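Local coordinates for nucleoplasmin-like protein (Drosophila melanogaster, PDB 1NLQ) that binds core histones and functions in the ATP-facilitated assembly of nucleosomal arrays, its N-terminal core forming pentameric rings that pair into a decamer, at residues A[7-12]-A[97-102]; A[17-22]-A[83-88]; A[29-34]-A[78-83]. One frame throughout, in Å; residues are numbered along the deposited sequence.

Contact 1: residues A[7-12]-A[97-102]; sequences YGVTLT and VYIHGH
Tyr7 to Leu11 pair with Val97 to Gly101 as an antiparallel ladder in one sheet of the nucleoplasmin beta sandwich. Six backbone hydrogen bonds join the hydrogen-bonded pairs Tyr7-Gly101, Val9-Ile99 and Leu11-Val97. Ile99 N to Val9 O measures 2.8 Å and is close to straight (169°). The bond from Tyr7 N to Gly101 O differs: the donor stands well above the carbonyl plane. CA-H...O contacts fill the steps between, such as Gly8 CA to Ile99 O at 3.2 Å.

The apolar contacts lie on the face of Tyr7, Val9, Leu11, Val97 and Ile99. Val9 CG2 meets Ile99 CB at 3.7 Å. Ile99 CD1 reaches on to Leu11 CD1, 3.9 Å away. Val18 and Phe88 of the other sheet close over this face.

The opposite face carries Thr10, Tyr98 and His100, and a neighbouring subunit packs there through Ile62 and Pro63. Thr10 and Tyr98 run side by side. Anti to the carbonyl carbon (chi1 -51°), Thr10 OG1 is placed in the ring plane, 3.5 Å from Tyr98 CD2. An alanine here would lose OG1 and CG2 and would probably leave this ring edge less well packed. Thr10 CG2 lies 3.7 Å from the same Tyr98 CD2.

Contact 2: residues A[17-22]-A[83-88]; sequences SVTWDV and ESKVTF
Val86 O takes the shortest hydrogen bond between the two segments, from Trp20 N at 2.7 Å. The bond is nearly straight (173°). The same oxygen also receives a CA-H...O contact from Thr19 CA at 3.3 Å. Val86 N returns a bond to Trp20 O, which completes this hydrogen-bonded pair. Val18 and Phe88 form a second such pair, again with a bond in each direction.

Thr19 and Thr87 face each other between them as a non-hydrogen-bonded pair. Their hydroxyls, Thr19 OG1 and Thr87 OG1, share a hydrogen bond of 3.0 Å in which either could be the donor. Both threonines hold OG1 anti to the carbonyl carbon, which brings the two hydroxyls together. The methyl Thr87 CG2 comes within 3.3 Å of Ser17 OG.

Lys85 has an extended chain that crosses the side chains of Thr19 and Asp21. Its CE presses on Thr19 CG2 at 3.4 Å, tighter than usual for two carbons. Its CG and CD lie against Asp21 OD1. Lys85 NZ stays 5.0 Å from Asp21 OD1, so any attraction between the two charges is probably modest.

On the other face, with CG anti to the backbone N (chi1 177°), Trp20 lays the benzo edge of its indole by Val86, whose CG2 sits near the ring plane at CE3. Trp20 CZ3 also lies 3.3 Å from Ser84 O. The indole nitrogen Trp20 NE1 bonds to Asn103 OD1. Val86 CG1 rests on one face of the Phe88 ring, offset toward its rim. Trp20 and Phe88 both reach Leu32 of the opposite sheet.

One face is thus polar and largely turned to solvent, while the other is apolar and packed inward. This two-sided antiparallel pairing is characteristic of a beta sandwich, here the jelly-roll core of the nucleoplasmin family.

Contact 3: residues A[29-34]-A[78-83]; sequences GQKLVI and DVEFYE
Ile34 CG1 meets the Phe81 ring at its edge, in the ring plane, 3.9 Å from Phe81 CE1. Ile34 CB also packs on Val79 CG2 at 4.1 Å. Leu32 lies on this same apolar face, with a looser approach to Phe81. Phe6 of a neighbouring subunit brings its ring against Phe81.

The backbones pair antiparallel around this centre. Leu32 and Phe81 exchange two hydrogen bonds. Ile34 N bonds to Val79 O at 2.8 Å. Asp78 and Val79 both face Ile34 in a G1 beta bulge, and their N-H groups make only weak bonds to Ile34 O.

On the other face, Lys31 forms a salt bridge with Glu80. Lys31 NZ faces both carboxylate oxygens, 2.9 Å from Glu80 OE2 and 3.0 Å from Glu80 OE1; taken as hydrogen bonds, both are weak. A bend at chi3 (-59°) turns Lys31 CE toward the carboxylate. Glu4 of the neighbouring subunit is a second partner for this lysine.

The polar end lies at Gly29 and Glu83. Gly29 N donates to the anti lone pair of Glu83 OE1 at 2.7 Å. Glu83 N bonds to Gln30 O, nearly straight (168°). Glu83 CG rests over the centre of one Tyr82 ring face, and Gly29 CA lies 3.7 Å from Tyr82 CE1.

Strand 74-82 is an outermost strand of its sheet within the chain. Strand 31-39 lies between it and strand 97-104, and Phe81 packs across the sandwich on strands 48-55 and 86-92.

In the fold
The three contacts are antiparallel strand pairings in one beta sandwich. Contacts 1 and 3 share a sheet, where strands 97-104 and 31-39 are neighbours; their centres lie about 14 Å apart. Contact 2 belongs to the facing sheet, its centre about 12 Å from that of contact 1 and about 10 Å from that of contact 3. Along the chain, contact 1 joins the outermost segments, contact 2 the next and contact 3 the innermost. Inward-facing side chains tie the sheets together: Leu11 packs on Val18, and Val86 on Phe81. Contacts 1 and 3 both meet neighbouring subunits, contact 3 on both of its faces, whereas contact 2 touches none. The shared sheet therefore contributes to the pentamer ring.

Contact 1: residues A[7-12]-A[97-102]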
# COMPACT_ATOMS: atom_id res chain seq x y z
N TYR A 7 13.48 3.62 11.51
CA TYR A 7 13.09 2.77 12.63
C TYR A 7 13.01 1.35 12.10
O TYR A 7 12.35 1.10 11.09
CB TYR A 7 11.71 3.17 13.19
CG TYR A 7 11.32 2.44 14.47
CD1 TYR A 7 11.98 2.69 15.68
CD2 TYR A 7 10.28 1.50 14.47
CE1 TYR A 7 11.60 2.02 16.87
CE2 TYR A 7 9.90 0.84 15.64
CZ TYR A 7 10.56 1.11 16.84
OH TYR A 7 10.16 0.48 17.99
N GLY A 8 13.71 0.44 12.76
CA GLY A 8 13.70 -0.94 12.35
C GLY A 8 14.01 -1.82 13.54
O GLY A 8 15.14 -1.80 14.04
N VAL A 9 13.02 -2.57 13.99
CA VAL A 9 13.19 -3.47 15.13
C VAL A 9 12.68 -4.87 14.79
O VAL A 9 11.85 -5.05 13.89
CB VAL A 9 12.45 -2.92 16.38
CG1 VAL A 9 12.96 -1.53 16.69
CG2 VAL A 9 10.94 -2.89 16.15
N THR A 10 13.19 -5.86 15.52
CA THR A 10 12.82 -7.25 15.28
C THR A 10 12.17 -7.88 16.51
O THR A 10 12.58 -7.62 17.64
CB THR A 10 14.06 -8.09 14.88
OG1 THR A 10 14.77 -7.45 13.81
CG2 THR A 10 13.63 -9.48 14.43
N LEU A 11 11.15 -8.70 16.27
CA LEU A 11 10.45 -9.40 17.34
C LEU A 11 10.54 -10.90 17.08
O LEU A 11 10.44 -11.35 15.93
CB LEU A 11 8.97 -9.00 17.38
CG LEU A 11 8.64 -7.55 17.77
CD1 LEU A 11 7.14 -7.32 17.72
CD2 LEU A 11 9.16 -7.28 19.17
N THR A 12 10.75 -11.67 18.15
CA THR A 12 10.85 -13.12 18.09
C THR A 12 10.19 -13.70 19.34
O THR A 12 9.83 -12.96 20.26
CB THR A 12 12.32 -13.62 18.06
OG1 THR A 12 12.99 -13.17 19.24
CG2 THR A 12 13.05 -13.12 16.81
N VAL A 97 9.72 -11.19 13.11
CA VAL A 97 8.88 -10.19 12.48
C VAL A 97 9.64 -8.87 12.56
O VAL A 97 10.19 -8.52 13.60
CB VAL A 97 7.52 -10.05 13.20
CG1 VAL A 97 6.72 -8.90 12.58
CG2 VAL A 97 6.74 -11.34 13.09
N TYR A 98 9.70 -8.15 11.44
CA TYR A 98 10.41 -6.88 11.41
C TYR A 98 9.42 -5.72 11.32
O TYR A 98 8.45 -5.77 10.58
CB TYR A 98 11.36 -6.85 10.21
CG TYR A 98 12.12 -8.14 9.99
CD1 TYR A 98 11.84 -8.96 8.89
CD2 TYR A 98 13.12 -8.55 10.88
CE1 TYR A 98 12.53 -10.15 8.69
CE2 TYR A 98 13.81 -9.74 10.68
CZ TYR A 98 13.51 -10.53 9.58
OH TYR A 98 14.19 -11.72 9.40
N ILE A 99 9.68 -4.67 12.10
CA ILE A 99 8.83 -3.49 12.08
C ILE A 99 9.65 -2.33 11.53
O ILE A 99 10.72 -2.01 12.06
CB ILE A 99 8.33 -3.14 13.51
CG1 ILE A 99 7.51 -4.31 14.06
CG2 ILE A 99 7.48 -1.89 13.48
CD1 ILE A 99 7.09 -4.14 15.51
N HIS A 100 9.17 -1.72 10.45
CA HIS A 100 9.88 -0.61 9.81
C HIS A 100 9.08 0.68 9.79
O HIS A 100 7.86 0.67 9.64
CB HIS A 100 10.22 -0.97 8.36
CG HIS A 100 10.92 -2.28 8.20
ND1 HIS A 100 10.40 -3.31 7.44
CD2 HIS A 100 12.10 -2.73 8.68
CE1 HIS A 100 11.24 -4.33 7.46
NE2 HIS A 100 12.28 -4.00 8.21
N GLY A 101 9.77 1.81 9.90
CA GLY A 101 9.08 3.08 9.89
C GLY A 101 9.97 4.29 9.97
O GLY A 101 11.18 4.23 9.70
N HIS A 102 9.34 5.42 10.31
CA HIS A 102 10.01 6.71 10.45
C HIS A 102 9.98 7.12 11.90
O HIS A 102 8.92 7.12 12.52
CB HIS A 102 9.28 7.78 9.64
CG HIS A 102 9.28 7.54 8.16
ND1 HIS A 102 9.71 8.49 7.26
CD2 HIS A 102 8.91 6.46 7.43
CE1 HIS A 102 9.60 8.01 6.03
NE2 HIS A 102 9.11 6.78 6.11

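Contact 2: residues A[17-22]-A[83-88]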
# COMPACT_ATOMS: atom_id res chain seq x y z
N SER A 17 9.09 -8.37 22.66
CA SER A 17 8.62 -7.01 22.89
C SER A 17 9.66 -5.93 22.61
O SER A 17 10.86 -6.13 22.80
CB SER A 17 8.15 -6.89 24.35
OG SER A 17 7.32 -5.76 24.53
N VAL A 18 9.17 -4.79 22.13
CA VAL A 18 10.01 -3.63 21.83
C VAL A 18 9.18 -2.40 22.19
O VAL A 18 8.00 -2.32 21.86
CB VAL A 18 10.41 -3.56 20.34
CG1 VAL A 18 11.27 -2.33 20.09
CG2 VAL A 18 11.19 -4.81 19.95
N THR A 19 9.80 -1.47 22.89
CA THR A 19 9.11 -0.26 23.30
C THR A 19 9.76 0.98 22.69
O THR A 19 10.99 1.09 22.63
CB THR A 19 9.11 -0.09 24.84
OG1 THR A 19 8.40 -1.18 25.44
CG2 THR A 19 8.45 1.22 25.24
N TRP A 20 8.92 1.89 22.23
CA TRP A 20 9.39 3.15 21.66
C TRP A 20 8.99 4.21 22.67
O TRP A 20 7.81 4.36 23.00
CB TRP A 20 8.72 3.44 20.31
CG TRP A 20 9.14 4.77 19.73
CD1 TRP A 20 10.37 5.10 19.22
CD2 TRP A 20 8.33 5.95 19.59
NE1 TRP A 20 10.37 6.40 18.78
CE2 TRP A 20 9.14 6.94 18.99
CE3 TRP A 20 7.00 6.26 19.91
CZ2 TRP A 20 8.65 8.23 18.71
CZ3 TRP A 20 6.52 7.54 19.63
CH2 TRP A 20 7.35 8.51 19.03
N ASP A 21 9.96 4.96 23.16
CA ASP A 21 9.65 6.00 24.13
C ASP A 21 10.75 7.03 24.15
O ASP A 21 11.30 7.35 25.21
CB ASP A 21 9.48 5.40 25.52
CG ASP A 21 8.92 6.40 26.50
OD1 ASP A 21 8.68 6.01 27.66
OD2 ASP A 21 8.73 7.58 26.12
N VAL A 22 11.04 7.56 22.96
CA VAL A 22 12.06 8.57 22.74
C VAL A 22 12.05 9.74 23.72
O VAL A 22 11.27 10.68 23.57
CB VAL A 22 11.95 9.14 21.31
CG1 VAL A 22 12.92 10.30 21.12
CG2 VAL A 22 12.22 8.05 20.31
N GLU A 83 3.64 11.59 20.33
CA GLU A 83 4.02 11.84 21.72
C GLU A 83 3.45 10.82 22.68
O GLU A 83 2.65 11.16 23.56
CB GLU A 83 3.55 13.23 22.14
CG GLU A 83 4.26 14.36 21.43
CD GLU A 83 3.75 15.72 21.84
OE1 GLU A 83 4.41 16.72 21.49
OE2 GLU A 83 2.70 15.79 22.50
N SER A 84 3.83 9.56 22.52
CA SER A 84 3.33 8.54 23.41
C SER A 84 4.28 7.35 23.46
O SER A 84 5.07 7.13 22.54
CB SER A 84 1.92 8.10 22.98
OG SER A 84 1.86 7.74 21.61
N LYS A 85 4.22 6.62 24.56
CA LYS A 85 5.05 5.44 24.73
C LYS A 85 4.33 4.31 24.01
O LYS A 85 3.18 4.00 24.32
CB LYS A 85 5.20 5.10 26.21
CG LYS A 85 6.11 3.93 26.46
CD LYS A 85 6.16 3.56 27.92
CE LYS A 85 7.01 2.32 28.13
NZ LYS A 85 6.80 1.73 29.47
N VAL A 86 5.01 3.69 23.04
CA VAL A 86 4.40 2.61 22.29
C VAL A 86 5.14 1.29 22.43
O VAL A 86 6.34 1.23 22.24
CB VAL A 86 4.32 2.96 20.80
CG1 VAL A 86 3.68 1.82 20.03
CG2 VAL A 86 3.52 4.23 20.61
N THR A 87 4.41 0.23 22.76
CA THR A 87 5.05 -1.07 22.89
C THR A 87 4.46 -2.06 21.89
O THR A 87 3.25 -2.22 21.82
CB THR A 87 4.87 -1.65 24.29
OG1 THR A 87 5.43 -0.75 25.26
CG2 THR A 87 5.60 -2.98 24.39
N PHE A 88 5.33 -2.72 21.12
CA PHE A 88 4.90 -3.71 20.13
C PHE A 88 5.22 -5.08 20.70
O PHE A 88 6.33 -5.30 21.19
CB PHE A 88 5.65 -3.55 18.81
CG PHE A 88 5.49 -2.21 18.17
CD1 PHE A 88 6.50 -1.27 18.24
CD2 PHE A 88 4.32 -1.89 17.48
CE1 PHE A 88 6.37 -0.03 17.65
CE2 PHE A 88 4.17 -0.65 16.88
CZ PHE A 88 5.20 0.29 16.97

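Contact 3: residues A[29-34]-A[78-83]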
# COMPACT_ATOMS: atom_id res chain seq x y z
N GLY A 29 6.65 16.97 19.95
CA GLY A 29 6.09 16.60 18.66
C GLY A 29 6.61 15.31 18.07
O GLY A 29 6.38 15.02 16.90
N GLN A 30 7.33 14.53 18.87
CA GLN A 30 7.86 13.28 18.35
C GLN A 30 6.74 12.36 17.89
O GLN A 30 5.70 12.24 18.54
CB GLN A 30 8.73 12.57 19.39
CG GLN A 30 8.05 12.21 20.70
CD GLN A 30 8.29 13.25 21.77
OE1 GLN A 30 7.86 14.40 21.63
NE2 GLN A 30 8.98 12.86 22.85
N LYS A 31 6.96 11.71 16.75
CA LYS A 31 5.97 10.80 16.19
C LYS A 31 6.64 9.59 15.58
O LYS A 31 7.68 9.70 14.93
CB LYS A 31 5.15 11.50 15.10
CG LYS A 31 4.13 10.60 14.41
CD LYS A 31 3.50 11.26 13.18
CE LYS A 31 2.80 12.56 13.53
NZ LYS A 31 2.02 13.12 12.38
N LEU A 32 6.04 8.42 15.80
CA LEU A 32 6.55 7.18 15.24
C LEU A 32 5.58 6.75 14.15
O LEU A 32 4.39 6.57 14.41
CB LEU A 32 6.63 6.10 16.31
CG LEU A 32 7.10 4.73 15.81
CD1 LEU A 32 8.53 4.83 15.28
CD2 LEU A 32 7.02 3.73 16.94
N VAL A 33 6.08 6.61 12.93
CA VAL A 33 5.23 6.19 11.82
C VAL A 33 5.63 4.78 11.46
O VAL A 33 6.79 4.52 11.16
CB VAL A 33 5.43 7.09 10.58
CG1 VAL A 33 4.47 6.66 9.48
CG2 VAL A 33 5.21 8.55 10.95
N ILE A 34 4.67 3.86 11.50
CA ILE A 34 4.98 2.47 11.16
C ILE A 34 4.53 2.22 9.73
O ILE A 34 3.33 2.23 9.44
CB ILE A 34 4.28 1.49 12.11
CG1 ILE A 34 4.81 1.70 13.54
CG2 ILE A 34 4.53 0.07 11.67
CD1 ILE A 34 6.33 1.65 13.67
N ASP A 78 0.97 2.05 7.94
CA ASP A 78 1.11 3.48 7.70
C ASP A 78 0.37 4.21 8.81
O ASP A 78 -0.32 5.20 8.57
CB ASP A 78 0.56 3.90 6.33
CG ASP A 78 0.96 5.33 5.96
OD1 ASP A 78 1.99 5.80 6.48
OD2 ASP A 78 0.24 5.99 5.17
N VAL A 79 0.51 3.71 10.03
CA VAL A 79 -0.13 4.33 11.17
C VAL A 79 0.88 5.15 11.94
O VAL A 79 2.08 4.96 11.79
CB VAL A 79 -0.74 3.27 12.11
CG1 VAL A 79 -1.83 2.51 11.40
CG2 VAL A 79 0.33 2.32 12.61
N GLU A 80 0.39 6.07 12.75
CA GLU A 80 1.28 6.89 13.54
C GLU A 80 0.90 7.01 15.00
O GLU A 80 -0.26 6.90 15.37
CB GLU A 80 1.41 8.29 12.94
CG GLU A 80 0.12 8.97 12.58
CD GLU A 80 0.37 10.36 12.05
OE1 GLU A 80 1.17 10.51 11.09
OE2 GLU A 80 -0.21 11.32 12.60
N PHE A 81 1.93 7.21 15.82
CA PHE A 81 1.77 7.35 17.25
C PHE A 81 2.47 8.65 17.61
O PHE A 81 3.67 8.81 17.39
CB PHE A 81 2.42 6.16 17.95
CG PHE A 81 1.90 4.83 17.47
CD1 PHE A 81 2.61 4.09 16.52
CD2 PHE A 81 0.68 4.35 17.92
CE1 PHE A 81 2.09 2.89 16.02
CE2 PHE A 81 0.16 3.15 17.44
CZ PHE A 81 0.86 2.42 16.48
N TYR A 82 1.70 9.57 18.17
CA TYR A 82 2.21 10.89 18.51
C TYR A 82 2.47 11.05 20.00
O TYR A 82 1.64 10.69 20.82
CB TYR A 82 1.19 11.92 18.04
CG TYR A 82 1.53 13.37 18.31
CD1 TYR A 82 2.43 14.06 17.50
CD2 TYR A 82 0.89 14.06 19.34
CE1 TYR A 82 2.68 15.42 17.71
CE2 TYR A 82 1.14 15.41 19.55
CZ TYR A 82 2.03 16.09 18.73
OH TYR A 82 2.25 17.43 18.94
N GLU A 83 3.64 11.59 20.33
CA GLU A 83 4.02 11.84 21.72
C GLU A 83 3.45 10.82 22.68
O GLU A 83 2.65 11.16 23.56
CB GLU A 83 3.55 13.23 22.14
CG GLU A 83 4.26 14.36 21.43
CD GLU A 83 3.75 15.72 21.84
OE1 GLU A 83 4.41 16.72 21.49
OE2 GLU A 83 2.70 15.79 22.50